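Local coordinates for protein peptidoglycan D,D-transpeptidase PbpA (Mycobacterium tuberculosis, PDB 3UN7) that probably cross-links the peptidoglycan of the cell wall as a penicillin-binding D,D-transpeptidase and helps to regulate cell length, at residues 31-35 and 47-51; 56-62 and 151-157; 190-196 and 395-401. Residues are numbered along the deposited sequence.

How the contacts relate
Contacts 1, 2 and 3 come in series along the chain. Contact 1 pairs the open end of the hairpin of strands 31-38 and 45-48 at the edge of a mixed sheet, and the chain then runs from strand 45-48 into helix 52-59, whose last turn and the residues after it form one side of contact 2. Their centres are about 10 Å apart and they touch: Asn-155 ND2 lies 2.8 Å from Tyr-49 O. Contact 2 ties this N-terminal region to the transpeptidase region. Contact 3, in the active site, lies across the chain's centre, about 36 Å from contact 1 and 30 Å from contact 2 between centres, so the N-terminal packing is remote from the catalytic chemistry.

Contact 1: residues 31-35 and 47-51; sequences QLLAY and RVYPN
A beta hairpin, strands 31-38 and 45-48, supplies this contact at its open end. Tyr-35 and Val-48 are an antiparallel hydrogen-bonded pair (CA-CA 5.4 Å): Tyr-35 N donates to Val-48 O at 3.1 Å, Val-48 N to Tyr-35 O at 2.7 Å. With chi1 p, the Tyr-35 ring lies over Val-48, whose CB sits 4.1 Å from the ring centroid (CH-pi); Pro-50 CG meets the ring edge, 3.9 Å from Tyr-35 CE1. Leu-33 and Ala-34 form a classic beta bulge opposite Ile-26, so strand 31-38 turns a corner here. Beyond the pair regular strand bonding gives way: Ala-34 and Tyr-49 stay close (CA-CA 4.8 Å), Pro-50 CD packs 3.3 Å from Leu-33 O, and a water bridges Asn-51 N (3.0 Å) and Leu-33 O (2.7 Å). Ala-34 CB packs 3.7 Å from Tyr-49 CE2. Ala-34 CB and Tyr-35 N lie over one face of the Arg-47 guanidinium (chi1 t, chi2 p), its NE salt-bridged to Glu-72.

Contact 2: residues 56-62 and 151-157; sequences APVTGFY and SYDPNLL
Here the C-terminal end of helix 52-59 packs on a loop and short helical turn that follow strand 143-149, joining the N-terminal dimerisation-domain region to the transpeptidase region. Helix 52-59 stops at Gly-60, whose phi of 63° turns the chain out into the extended Phe-61; Gly-60 N donates to Ala-56 O at 2.8 Å. Ser-151 points at the helix, its OG 3.3 Å from Ala-56 CB and hydrogen-bonded to Glu-53 O. Tyr-152, chi1 p, brings in its ring: CE2 lies 3.6 Å from Ala-56 CB, and OH 3.4 Å from Phe-61 CD2, at that ring's edge. Asp-153 faces away as N-cap, OD1 accepting from Asn-155 N at 2.8 Å in an Asx turn that starts the weakly bonded turn 154-157. Pro-154 gives the closest CA approach, 5.0 Å to Phe-61 CA; its CG is 3.8 Å from Ala-56 CB and its CB 3.9 Å from Phe-61 CB. Asn-155, its CB directed away, bonds through ND2 to Asp-153 OD1 (2.8 Å) and to Tyr-49 O. Leu-157, chi1 m and chi2 t, covers one face of the Phe-61 ring (chi1 p), its CD1 3.7 Å from the ring centroid in a CH-pi contact.

Contact 3: residues 190-196 and 395-401; sequences PPGSTFK and KTGTAEH
Here the active site is built from two signature motifs of penicillin-binding proteins: SXXK, Ser-193 to Lys-196, and KTG, Lys-395 to Gly-397, on edge strand 393-399 of the five-stranded antiparallel sheet. Pro-190, extended, leans on the end of that strand: its O lies 3.1 Å from Ala-399 CB and its CG 3.3 Å from Glu-400 O. Pro-191 faces away, but its O accepts from Thr-194 N at 3.3 Å, which closes the turn, and from Thr-194 OG1 at 2.5 Å. Gly-192 takes phi 54°, its CA 4.0 Å from Ala-399 CA and 3.3 Å from Thr-398 O, a CA-H...O contact; a CB would collide with the strand. Ser-193, probably the nucleophile that forms the acyl-ester, opens a 3-10 turn. Its N donates to Thr-398 O at 3.1 Å, and its CB lies 3.5 Å from Gly-397 CA, where again a CB would clash. Thr-194 CG2 lies 3.8 Å from Lys-395 O. Lys-196, chi1 m, has NZ 3.6 Å from Ser-193 OG, close but not hydrogen-bonded; Lys-395 NZ remains 5.2 Å from that OG. Both amines hydrogen-bond to Ser-252 OG, and Lys-196 NZ also to Asn-254 OD1, marking the SXN motif of the family. In acylated relatives the backbone N atoms of the serine and of the residue after KTG form the oxyanion hole; here Ser-193 N bonds Thr-398 O and Thr-398 N has no partner, consistent with both amides serving so after acylation, Ser-193 N then shared with, or released from, Thr-398 O.

Contact 1: residues 31-35 and 47-51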
ATOM      1  N   GLN A  31      -1.030 -11.827  19.077  1.00 37.12           N
ATOM      2  CA  GLN A  31      -2.389 -11.413  19.422  1.00 36.12           C
ATOM      3  C   GLN A  31      -3.370 -12.004  18.434  1.00 34.31           C
ATOM      4  O   GLN A  31      -3.043 -12.166  17.260  1.00 32.75           O
ATOM      5  CB  GLN A  31      -2.491  -9.889  19.427  1.00 37.07           C
ATOM      6  CG  GLN A  31      -1.449  -9.266  20.362  1.00 39.28           C
ATOM      7  CD  GLN A  31      -1.652  -7.795  20.603  1.00 42.83           C
ATOM      8  OE1 GLN A  31      -0.756  -6.993  20.348  1.00 44.60           O
ATOM      9  NE2 GLN A  31      -2.824  -7.428  21.126  1.00 43.83           N
ATOM     10  N   LEU A  32      -4.573 -12.307  18.911  1.00 32.85           N
ATOM     11  CA  LEU A  32      -5.576 -12.934  18.071  1.00 32.11           C
ATOM     12  C   LEU A  32      -6.266 -11.892  17.213  1.00 31.18           C
ATOM     13  O   LEU A  32      -6.694 -10.844  17.714  1.00 30.66           O
ATOM     14  CB  LEU A  32      -6.587 -13.721  18.910  1.00 32.69           C
ATOM     15  CG  LEU A  32      -5.945 -14.747  19.850  1.00 34.87           C
ATOM     16  CD1 LEU A  32      -7.000 -15.471  20.724  1.00 34.56           C
ATOM     17  CD2 LEU A  32      -5.120 -15.735  19.043  1.00 35.28           C
ATOM     18  N   LEU A  33      -6.342 -12.175  15.915  1.00 28.88           N
ATOM     19  CA  LEU A  33      -7.090 -11.338  14.997  1.00 27.53           C
ATOM     20  C   LEU A  33      -8.420 -11.987  14.690  1.00 27.03           C
ATOM     21  O   LEU A  33      -9.391 -11.290  14.445  1.00 26.81           O
ATOM     22  CB  LEU A  33      -6.319 -11.147  13.683  1.00 25.97           C
ATOM     23  CG  LEU A  33      -4.874 -10.623  13.725  1.00 27.29           C
ATOM     24  CD1 LEU A  33      -4.472 -10.174  12.317  1.00 25.95           C
ATOM     25  CD2 LEU A  33      -4.699  -9.480  14.739  1.00 27.75           C
ATOM     26  N   ALA A  34      -8.437 -13.323  14.647  1.00 26.58           N
ATOM     27  CA  ALA A  34      -9.653 -14.081  14.383  1.00 27.20           C
ATOM     28  C   ALA A  34      -9.581 -15.410  15.123  1.00 27.29           C
ATOM     29  O   ALA A  34      -8.526 -16.051  15.152  1.00 27.71           O
ATOM     30  CB  ALA A  34      -9.884 -14.300  12.852  1.00 25.70           C
ATOM     31  N   TYR A  35     -10.689 -15.795  15.754  1.00 27.29           N
ATOM     32  CA  TYR A  35     -10.757 -17.044  16.524  1.00 28.11           C
ATOM     33  C   TYR A  35     -12.206 -17.565  16.585  1.00 28.07           C
ATOM     34  O   TYR A  35     -13.144 -16.862  16.218  1.00 28.70           O
ATOM     35  CB  TYR A  35     -10.114 -16.890  17.926  1.00 29.45           C
ATOM     36  CG  TYR A  35     -10.819 -15.960  18.902  1.00 31.15           C
ATOM     37  CD1 TYR A  35     -10.519 -14.597  18.940  1.00 32.23           C
ATOM     38  CD2 TYR A  35     -11.752 -16.449  19.822  1.00 32.57           C
ATOM     39  CE1 TYR A  35     -11.147 -13.740  19.853  1.00 32.05           C
ATOM     40  CE2 TYR A  35     -12.385 -15.589  20.728  1.00 32.51           C
ATOM     41  CZ  TYR A  35     -12.077 -14.247  20.736  1.00 33.63           C
ATOM     42  OH  TYR A  35     -12.701 -13.401  21.641  1.00 35.10           O
ATOM     43  N   ARG A  47     -17.395 -17.523  14.890  1.00 26.84           N
ATOM     44  CA  ARG A  47     -16.166 -16.808  14.550  1.00 26.04           C
ATOM     45  C   ARG A  47     -16.210 -15.435  15.183  1.00 26.38           C
ATOM     46  O   ARG A  47     -17.231 -14.735  15.068  1.00 25.94           O
ATOM     47  CB  ARG A  47     -16.025 -16.670  13.027  1.00 25.62           C
ATOM     48  CG  ARG A  47     -14.620 -16.370  12.532  1.00 24.53           C
ATOM     49  CD  ARG A  47     -13.668 -17.495  12.890  1.00 25.12           C
ATOM     50  NE  ARG A  47     -12.357 -17.391  12.257  1.00 24.18           N
ATOM     51  CZ  ARG A  47     -11.284 -18.076  12.651  1.00 23.12           C
ATOM     52  NH1 ARG A  47     -11.360 -18.896  13.695  1.00 24.70           N
ATOM     53  NH2 ARG A  47     -10.124 -17.956  11.992  1.00 23.36           N
ATOM     54  N   VAL A  48     -15.103 -15.041  15.818  1.00 25.96           N
ATOM     55  CA  VAL A  48     -15.015 -13.763  16.535  1.00 25.82           C
ATOM     56  C   VAL A  48     -13.815 -12.950  16.044  1.00 25.94           C
ATOM     57  O   VAL A  48     -12.729 -13.502  15.853  1.00 26.17           O
ATOM     58  CB  VAL A  48     -14.939 -13.985  18.069  1.00 26.74           C
ATOM     59  CG1 VAL A  48     -14.860 -12.645  18.820  1.00 25.70           C
ATOM     60  CG2 VAL A  48     -16.169 -14.754  18.548  1.00 25.45           C
ATOM     61  N   TYR A  49     -14.025 -11.652  15.838  1.00 25.58           N
ATOM     62  CA  TYR A  49     -12.987 -10.729  15.364  1.00 25.88           C
ATOM     63  C   TYR A  49     -12.895  -9.653  16.423  1.00 26.45           C
ATOM     64  O   TYR A  49     -13.739  -8.749  16.438  1.00 26.86           O
ATOM     65  CB  TYR A  49     -13.390 -10.118  14.003  1.00 24.96           C
ATOM     66  CG  TYR A  49     -13.610 -11.184  12.950  1.00 26.77           C
ATOM     67  CD1 TYR A  49     -14.858 -11.775  12.772  1.00 25.32           C
ATOM     68  CD2 TYR A  49     -12.548 -11.629  12.154  1.00 27.20           C
ATOM     69  CE1 TYR A  49     -15.056 -12.769  11.801  1.00 25.21           C
ATOM     70  CE2 TYR A  49     -12.732 -12.639  11.210  1.00 26.50           C
ATOM     71  CZ  TYR A  49     -13.979 -13.199  11.040  1.00 25.72           C
ATOM     72  OH  TYR A  49     -14.145 -14.173  10.086  1.00 25.50           O
ATOM     73  N   PRO A  50     -11.912  -9.762  17.336  1.00 27.05           N
ATOM     74  CA  PRO A  50     -11.877  -8.852  18.503  1.00 28.91           C
ATOM     75  C   PRO A  50     -11.450  -7.401  18.237  1.00 29.98           C
ATOM     76  O   PRO A  50     -11.720  -6.543  19.075  1.00 30.65           O
ATOM     77  CB  PRO A  50     -10.895  -9.544  19.464  1.00 29.89           C
ATOM     78  CG  PRO A  50      -9.963 -10.284  18.582  1.00 28.86           C
ATOM     79  CD  PRO A  50     -10.815 -10.748  17.383  1.00 27.09           C
ATOM     80  N   ASN A  51     -10.799  -7.119  17.104  1.00 30.04           N
ATOM     81  CA  ASN A  51     -10.537  -5.728  16.718  1.00 31.20           C
ATOM     82  C   ASN A  51     -10.955  -5.577  15.254  1.00 30.78           C
ATOM     83  O   ASN A  51     -10.104  -5.381  14.361  1.00 31.05           O
ATOM     84  CB  ASN A  51      -9.067  -5.347  16.955  1.00 31.07           C
ATOM     85  CG  ASN A  51      -8.846  -3.844  17.002  1.00 31.82           C
ATOM     86  OD1 ASN A  51      -9.746  -3.058  16.695  1.00 32.81           O
ATOM     87  ND2 ASN A  51      -7.640  -3.433  17.413  1.00 32.93           N
TER
HETATM   88  O   HOH W   1      -9.944  -8.687  14.637  1.00 27.88           O

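Contact 2: residues 56-62 and 151-157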
ATOM      1  N   ALA A  56      -9.957  -6.069   9.421  1.00 26.71           N
ATOM      2  CA  ALA A  56     -10.783  -6.610   8.328  1.00 26.73           C
ATOM      3  C   ALA A  56     -10.028  -6.827   7.000  1.00 26.60           C
ATOM      4  O   ALA A  56     -10.211  -7.851   6.362  1.00 25.86           O
ATOM      5  CB  ALA A  56     -12.033  -5.768   8.112  1.00 27.78           C
ATOM      6  N   PRO A  57      -9.175  -5.869   6.577  1.00 27.55           N
ATOM      7  CA  PRO A  57      -8.408  -6.077   5.348  1.00 26.97           C
ATOM      8  C   PRO A  57      -7.455  -7.279   5.410  1.00 26.87           C
ATOM      9  O   PRO A  57      -7.062  -7.803   4.361  1.00 26.42           O
ATOM     10  CB  PRO A  57      -7.592  -4.778   5.240  1.00 28.09           C
ATOM     11  CG  PRO A  57      -8.452  -3.761   5.906  1.00 27.40           C
ATOM     12  CD  PRO A  57      -8.920  -4.524   7.126  1.00 27.82           C
ATOM     13  N   VAL A  58      -7.093  -7.688   6.631  1.00 25.81           N
ATOM     14  CA  VAL A  58      -6.217  -8.823   6.834  1.00 25.29           C
ATOM     15  C   VAL A  58      -7.053 -10.093   7.044  1.00 24.87           C
ATOM     16  O   VAL A  58      -6.866 -11.070   6.333  1.00 24.17           O
ATOM     17  CB  VAL A  58      -5.232  -8.587   8.024  1.00 25.74           C
ATOM     18  CG1 VAL A  58      -4.423  -9.859   8.331  1.00 25.23           C
ATOM     19  CG2 VAL A  58      -4.295  -7.445   7.721  1.00 25.64           C
ATOM     20  N   THR A  59      -7.976 -10.078   8.004  1.00 24.55           N
ATOM     21  CA  THR A  59      -8.733 -11.309   8.306  1.00 24.76           C
ATOM     22  C   THR A  59      -9.750 -11.637   7.211  1.00 24.34           C
ATOM     23  O   THR A  59      -9.923 -12.788   6.860  1.00 24.29           O
ATOM     24  CB  THR A  59      -9.457 -11.247   9.672  1.00 24.69           C
ATOM     25  OG1 THR A  59     -10.437 -10.214   9.641  1.00 28.00           O
ATOM     26  CG2 THR A  59      -8.466 -11.003  10.829  1.00 26.43           C
ATOM     27  N   GLY A  60     -10.412 -10.611   6.691  1.00 24.25           N
ATOM     28  CA  GLY A  60     -11.650 -10.776   5.947  1.00 25.27           C
ATOM     29  C   GLY A  60     -12.718 -11.356   6.868  1.00 25.59           C
ATOM     30  O   GLY A  60     -12.648 -11.197   8.105  1.00 25.18           O
ATOM     31  N   PHE A  61     -13.710 -12.020   6.283  1.00 25.70           N
ATOM     32  CA  PHE A  61     -14.793 -12.613   7.089  1.00 26.23           C
ATOM     33  C   PHE A  61     -14.973 -14.090   6.807  1.00 26.77           C
ATOM     34  O   PHE A  61     -14.484 -14.623   5.803  1.00 25.88           O
ATOM     35  CB  PHE A  61     -16.125 -11.844   6.929  1.00 25.99           C
ATOM     36  CG  PHE A  61     -16.694 -11.860   5.526  1.00 27.20           C
ATOM     37  CD1 PHE A  61     -17.404 -12.958   5.051  1.00 29.00           C
ATOM     38  CD2 PHE A  61     -16.563 -10.751   4.703  1.00 27.53           C
ATOM     39  CE1 PHE A  61     -17.955 -12.957   3.769  1.00 29.46           C
ATOM     40  CE2 PHE A  61     -17.097 -10.745   3.413  1.00 25.77           C
ATOM     41  CZ  PHE A  61     -17.795 -11.844   2.947  1.00 27.10           C
ATOM     42  N   TYR A  62     -15.638 -14.768   7.726  1.00 27.30           N
ATOM     43  CA  TYR A  62     -15.990 -16.145   7.510  1.00 28.67           C
ATOM     44  C   TYR A  62     -17.463 -16.244   7.878  1.00 29.23           C
ATOM     45  O   TYR A  62     -17.840 -16.076   9.045  1.00 29.00           O
ATOM     46  CB  TYR A  62     -15.093 -17.044   8.363  1.00 29.26           C
ATOM     47  CG  TYR A  62     -15.286 -18.535   8.198  1.00 31.73           C
ATOM     48  CD1 TYR A  62     -14.795 -19.191   7.078  1.00 30.95           C
ATOM     49  CD2 TYR A  62     -15.890 -19.301   9.200  1.00 32.52           C
ATOM     50  CE1 TYR A  62     -14.932 -20.561   6.924  1.00 33.10           C
ATOM     51  CE2 TYR A  62     -16.038 -20.684   9.055  1.00 34.08           C
ATOM     52  CZ  TYR A  62     -15.551 -21.307   7.910  1.00 34.37           C
ATOM     53  OH  TYR A  62     -15.671 -22.677   7.726  1.00 35.44           O
ATOM     54  N   SER A 151     -13.706   0.868   6.994  1.00 30.53           N
ATOM     55  CA  SER A 151     -13.690  -0.589   7.047  1.00 30.17           C
ATOM     56  C   SER A 151     -15.056  -1.049   7.546  1.00 30.75           C
ATOM     57  O   SER A 151     -15.985  -0.250   7.616  1.00 32.43           O
ATOM     58  CB  SER A 151     -12.559  -1.073   7.947  1.00 30.44           C
ATOM     59  OG  SER A 151     -12.312  -2.458   7.754  1.00 28.97           O
ATOM     60  N   TYR A 152     -15.183  -2.327   7.880  1.00 29.97           N
ATOM     61  CA  TYR A 152     -16.457  -2.904   8.286  1.00 29.89           C
ATOM     62  C   TYR A 152     -16.195  -3.903   9.401  1.00 29.33           C
ATOM     63  O   TYR A 152     -15.049  -4.259   9.664  1.00 28.78           O
ATOM     64  CB  TYR A 152     -17.125  -3.612   7.104  1.00 29.72           C
ATOM     65  CG  TYR A 152     -16.406  -4.862   6.687  1.00 29.25           C
ATOM     66  CD1 TYR A 152     -16.851  -6.122   7.111  1.00 28.34           C
ATOM     67  CD2 TYR A 152     -15.251  -4.795   5.904  1.00 28.37           C
ATOM     68  CE1 TYR A 152     -16.166  -7.278   6.768  1.00 27.92           C
ATOM     69  CE2 TYR A 152     -14.568  -5.948   5.548  1.00 29.46           C
ATOM     70  CZ  TYR A 152     -15.026  -7.181   5.989  1.00 28.15           C
ATOM     71  OH  TYR A 152     -14.354  -8.322   5.620  1.00 29.47           O
ATOM     72  N   ASP A 153     -17.260  -4.384  10.019  1.00 28.91           N
ATOM     73  CA  ASP A 153     -17.130  -5.321  11.132  1.00 28.84           C
ATOM     74  C   ASP A 153     -17.424  -6.759  10.665  1.00 27.82           C
ATOM     75  O   ASP A 153     -18.580  -7.112  10.467  1.00 28.14           O
ATOM     76  CB  ASP A 153     -18.082  -4.882  12.248  1.00 29.65           C
ATOM     77  CG  ASP A 153     -18.052  -5.800  13.447  1.00 31.19           C
ATOM     78  OD1 ASP A 153     -17.284  -6.780  13.450  1.00 29.86           O
ATOM     79  OD2 ASP A 153     -18.799  -5.514  14.410  1.00 34.26           O
ATOM     80  N   PRO A 154     -16.375  -7.594  10.481  1.00 26.69           N
ATOM     81  CA  PRO A 154     -16.621  -8.985  10.066  1.00 26.25           C
ATOM     82  C   PRO A 154     -17.490  -9.785  11.026  1.00 25.93           C
ATOM     83  O   PRO A 154     -18.019 -10.803  10.624  1.00 25.93           O
ATOM     84  CB  PRO A 154     -15.206  -9.589   9.997  1.00 25.19           C
ATOM     85  CG  PRO A 154     -14.328  -8.388   9.709  1.00 25.47           C
ATOM     86  CD  PRO A 154     -14.929  -7.324  10.591  1.00 26.27           C
ATOM     87  N   ASN A 155     -17.660  -9.316  12.267  1.00 26.80           N
ATOM     88  CA  ASN A 155     -18.551 -10.002  13.222  1.00 27.36           C
ATOM     89  C   ASN A 155     -19.977 -10.053  12.717  1.00 28.21           C
ATOM     90  O   ASN A 155     -20.717 -10.986  13.023  1.00 28.35           O
ATOM     91  CB  ASN A 155     -18.508  -9.356  14.610  1.00 27.31           C
ATOM     92  CG  ASN A 155     -17.188  -9.591  15.298  1.00 27.58           C
ATOM     93  OD1 ASN A 155     -16.862 -10.730  15.647  1.00 26.46           O
ATOM     94  ND2 ASN A 155     -16.394  -8.523  15.463  1.00 25.86           N
ATOM     95  N   LEU A 156     -20.355  -9.045  11.939  1.00 28.89           N
ATOM     96  CA  LEU A 156     -21.676  -8.992  11.311  1.00 29.91           C
ATOM     97  C   LEU A 156     -21.961 -10.161  10.380  1.00 30.02           C
ATOM     98  O   LEU A 156     -23.070 -10.742  10.396  1.00 30.65           O
ATOM     99  CB  LEU A 156     -21.819  -7.687  10.526  1.00 30.36           C
ATOM    100  CG  LEU A 156     -22.085  -6.420  11.351  1.00 33.50           C
ATOM    101  CD1 LEU A 156     -22.025  -5.154  10.459  1.00 36.20           C
ATOM    102  CD2 LEU A 156     -23.414  -6.498  12.110  1.00 37.46           C
ATOM    103  N   LEU A 157     -20.970 -10.482   9.550  1.00 29.69           N
ATOM    104  CA  LEU A 157     -21.078 -11.562   8.570  1.00 29.94           C
ATOM    105  C   LEU A 157     -20.825 -12.941   9.192  1.00 29.43           C
ATOM    106  O   LEU A 157     -21.235 -13.954   8.640  1.00 29.46           O
ATOM    107  CB  LEU A 157     -20.184 -11.263   7.352  1.00 30.13           C
ATOM    108  CG  LEU A 157     -20.729  -9.992   6.665  1.00 32.20           C
ATOM    109  CD1 LEU A 157     -19.915  -9.561   5.451  1.00 35.91           C
ATOM    110  CD2 LEU A 157     -22.185 -10.178   6.260  1.00 34.36           C
TER

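Contact 3: residues 190-196 and 395-401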
ATOM      1  N   PRO A 190      -4.454   6.899  -9.378  1.00 32.95           N
ATOM      2  CA  PRO A 190      -3.316   7.615  -9.959  1.00 32.53           C
ATOM      3  C   PRO A 190      -2.323   7.937  -8.845  1.00 31.59           C
ATOM      4  O   PRO A 190      -2.750   8.369  -7.773  1.00 30.91           O
ATOM      5  CB  PRO A 190      -3.939   8.908 -10.509  1.00 33.26           C
ATOM      6  CG  PRO A 190      -5.401   8.617 -10.641  1.00 34.65           C
ATOM      7  CD  PRO A 190      -5.731   7.614  -9.573  1.00 33.70           C
ATOM      8  N   PRO A 191      -1.020   7.682  -9.071  1.00 30.97           N
ATOM      9  CA  PRO A 191       0.009   7.997  -8.079  1.00 30.61           C
ATOM     10  C   PRO A 191       0.387   9.488  -8.050  1.00 31.57           C
ATOM     11  O   PRO A 191       0.989   9.957  -7.079  1.00 30.59           O
ATOM     12  CB  PRO A 191       1.196   7.159  -8.550  1.00 29.96           C
ATOM     13  CG  PRO A 191       1.036   7.157 -10.059  1.00 30.64           C
ATOM     14  CD  PRO A 191      -0.450   7.022 -10.263  1.00 31.00           C
ATOM     15  N   GLY A 192       0.036  10.221  -9.103  1.00 31.90           N
ATOM     16  CA  GLY A 192       0.350  11.643  -9.172  1.00 33.08           C
ATOM     17  C   GLY A 192       1.824  11.946  -8.972  1.00 33.13           C
ATOM     18  O   GLY A 192       2.682  11.251  -9.507  1.00 32.38           O
ATOM     19  N   SER A 193       2.107  12.990  -8.190  1.00 34.24           N
ATOM     20  CA  SER A 193       3.471  13.450  -7.916  1.00 35.59           C
ATOM     21  C   SER A 193       4.420  12.387  -7.355  1.00 35.01           C
ATOM     22  O   SER A 193       5.636  12.503  -7.531  1.00 34.85           O
ATOM     23  CB  SER A 193       3.438  14.639  -6.950  1.00 36.68           C
ATOM     24  OG  SER A 193       2.677  15.686  -7.512  1.00 40.70           O
ATOM     25  N   THR A 194       3.888  11.372  -6.673  1.00 34.16           N
ATOM     26  CA  THR A 194       4.759  10.299  -6.157  1.00 33.41           C
ATOM     27  C   THR A 194       5.487   9.567  -7.300  1.00 33.21           C
ATOM     28  O   THR A 194       6.582   9.021  -7.112  1.00 32.08           O
ATOM     29  CB  THR A 194       4.014   9.248  -5.274  1.00 33.00           C
ATOM     30  OG1 THR A 194       2.892   8.704  -5.977  1.00 33.92           O
ATOM     31  CG2 THR A 194       3.567   9.841  -3.925  1.00 32.99           C
ATOM     32  N   PHE A 195       4.865   9.571  -8.483  1.00 32.92           N
ATOM     33  CA  PHE A 195       5.410   8.889  -9.659  1.00 33.07           C
ATOM     34  C   PHE A 195       6.665   9.549 -10.225  1.00 33.45           C
ATOM     35  O   PHE A 195       7.404   8.923 -10.984  1.00 33.57           O
ATOM     36  CB  PHE A 195       4.354   8.743 -10.760  1.00 32.90           C
ATOM     37  CG  PHE A 195       4.603   7.574 -11.674  1.00 33.42           C
ATOM     38  CD1 PHE A 195       4.564   6.272 -11.182  1.00 32.20           C
ATOM     39  CD2 PHE A 195       4.917   7.768 -13.011  1.00 32.44           C
ATOM     40  CE1 PHE A 195       4.804   5.194 -12.015  1.00 34.20           C
ATOM     41  CE2 PHE A 195       5.164   6.683 -13.845  1.00 32.92           C
ATOM     42  CZ  PHE A 195       5.098   5.396 -13.339  1.00 33.23           C
ATOM     43  N   LYS A 196       6.925  10.794  -9.831  1.00 33.64           N
ATOM     44  CA  LYS A 196       8.183  11.463 -10.188  1.00 33.92           C
ATOM     45  C   LYS A 196       9.394  10.684  -9.663  1.00 33.49           C
ATOM     46  O   LYS A 196      10.514  10.878 -10.119  1.00 34.08           O
ATOM     47  CB  LYS A 196       8.197  12.907  -9.685  1.00 34.10           C
ATOM     48  CG  LYS A 196       7.061  13.756 -10.220  1.00 35.26           C
ATOM     49  CD  LYS A 196       6.991  15.105  -9.506  1.00 37.93           C
ATOM     50  CE  LYS A 196       5.888  15.976 -10.075  1.00 38.89           C
ATOM     51  NZ  LYS A 196       5.586  17.124  -9.165  1.00 42.02           N
ATOM     52  N   LYS A 395       8.378  11.063  -0.372  1.00 32.95           N
ATOM     53  CA  LYS A 395       7.835  11.872  -1.451  1.00 33.71           C
ATOM     54  C   LYS A 395       6.351  12.103  -1.149  1.00 34.43           C
ATOM     55  O   LYS A 395       5.596  11.139  -1.017  1.00 33.15           O
ATOM     56  CB  LYS A 395       8.001  11.177  -2.806  1.00 33.49           C
ATOM     57  CG  LYS A 395       7.616  12.066  -4.006  1.00 34.85           C
ATOM     58  CD  LYS A 395       8.698  13.119  -4.265  1.00 37.09           C
ATOM     59  CE  LYS A 395       8.309  14.112  -5.358  1.00 38.41           C
ATOM     60  NZ  LYS A 395       7.159  14.961  -4.956  1.00 41.60           N
ATOM     61  N   THR A 396       5.937  13.369  -1.034  1.00 35.20           N
ATOM     62  CA  THR A 396       4.513  13.667  -0.841  1.00 36.50           C
ATOM     63  C   THR A 396       3.951  14.318  -2.089  1.00 37.47           C
ATOM     64  O   THR A 396       4.610  15.150  -2.724  1.00 39.19           O
ATOM     65  CB  THR A 396       4.193  14.504   0.450  1.00 37.02           C
ATOM     66  OG1 THR A 396       3.928  15.865   0.121  1.00 41.73           O
ATOM     67  CG2 THR A 396       5.295  14.446   1.453  1.00 34.88           C
ATOM     68  N   GLY A 397       2.749  13.914  -2.483  1.00 37.73           N
ATOM     69  CA  GLY A 397       2.142  14.533  -3.655  1.00 37.37           C
ATOM     70  C   GLY A 397       0.635  14.416  -3.689  1.00 37.42           C
ATOM     71  O   GLY A 397       0.014  13.875  -2.766  1.00 36.52           O
ATOM     72  N   THR A 398       0.059  14.953  -4.753  1.00 36.89           N
ATOM     73  CA  THR A 398      -1.363  14.854  -4.997  1.00 37.50           C
ATOM     74  C   THR A 398      -1.556  14.144  -6.317  1.00 37.29           C
ATOM     75  O   THR A 398      -0.620  14.030  -7.105  1.00 36.15           O
ATOM     76  CB  THR A 398      -2.037  16.235  -5.115  1.00 38.37           C
ATOM     77  OG1 THR A 398      -1.500  16.917  -6.245  1.00 38.57           O
ATOM     78  CG2 THR A 398      -1.788  17.064  -3.894  1.00 39.03           C
ATOM     79  N   ALA A 399      -2.781  13.678  -6.536  1.00 37.68           N
ATOM     80  CA  ALA A 399      -3.150  12.964  -7.743  1.00 38.38           C
ATOM     81  C   ALA A 399      -4.585  13.305  -8.124  1.00 39.26           C
ATOM     82  O   ALA A 399      -5.514  12.998  -7.377  1.00 38.86           O
ATOM     83  CB  ALA A 399      -3.003  11.463  -7.527  1.00 37.54           C
ATOM     84  N   GLU A 400      -4.749  13.950  -9.279  1.00 40.67           N
ATOM     85  CA  GLU A 400      -6.063  14.178  -9.880  1.00 42.75           C
ATOM     86  C   GLU A 400      -6.698  12.850 -10.281  1.00 43.02           C
ATOM     87  O   GLU A 400      -5.989  11.888 -10.552  1.00 42.64           O
ATOM     88  CB  GLU A 400      -5.943  15.102 -11.098  1.00 43.27           C
ATOM     89  CG  GLU A 400      -5.417  16.488 -10.764  1.00 43.80           C
ATOM     90  CD  GLU A 400      -5.673  17.517 -11.866  1.00 46.32           C
ATOM     91  OE1 GLU A 400      -6.039  17.132 -13.009  1.00 49.07           O
ATOM     92  OE2 GLU A 400      -5.520  18.722 -11.577  1.00 48.40           O
ATOM     93  N   HIS A 401      -8.030  12.795 -10.313  1.00 44.50           N
ATOM     94  CA  HIS A 401      -8.740  11.542 -10.591  1.00 45.12           C
ATOM     95  C   HIS A 401     -10.152  11.768 -11.130  1.00 47.15           C
ATOM     96  O   HIS A 401     -10.699  12.865 -11.021  1.00 48.31           O
ATOM     97  CB  HIS A 401      -8.816  10.664  -9.324  1.00 44.11           C
ATOM     98  CG  HIS A 401      -9.454  11.349  -8.157  1.00 44.18           C
ATOM     99  ND1 HIS A 401     -10.762  11.122  -7.783  1.00 45.29           N
ATOM    100  CD2 HIS A 401      -8.971  12.278  -7.295  1.00 43.43           C
ATOM    101  CE1 HIS A 401     -11.053  11.873  -6.734  1.00 45.50           C
ATOM    102  NE2 HIS A 401      -9.985  12.588  -6.422  1.00 42.67           N
TER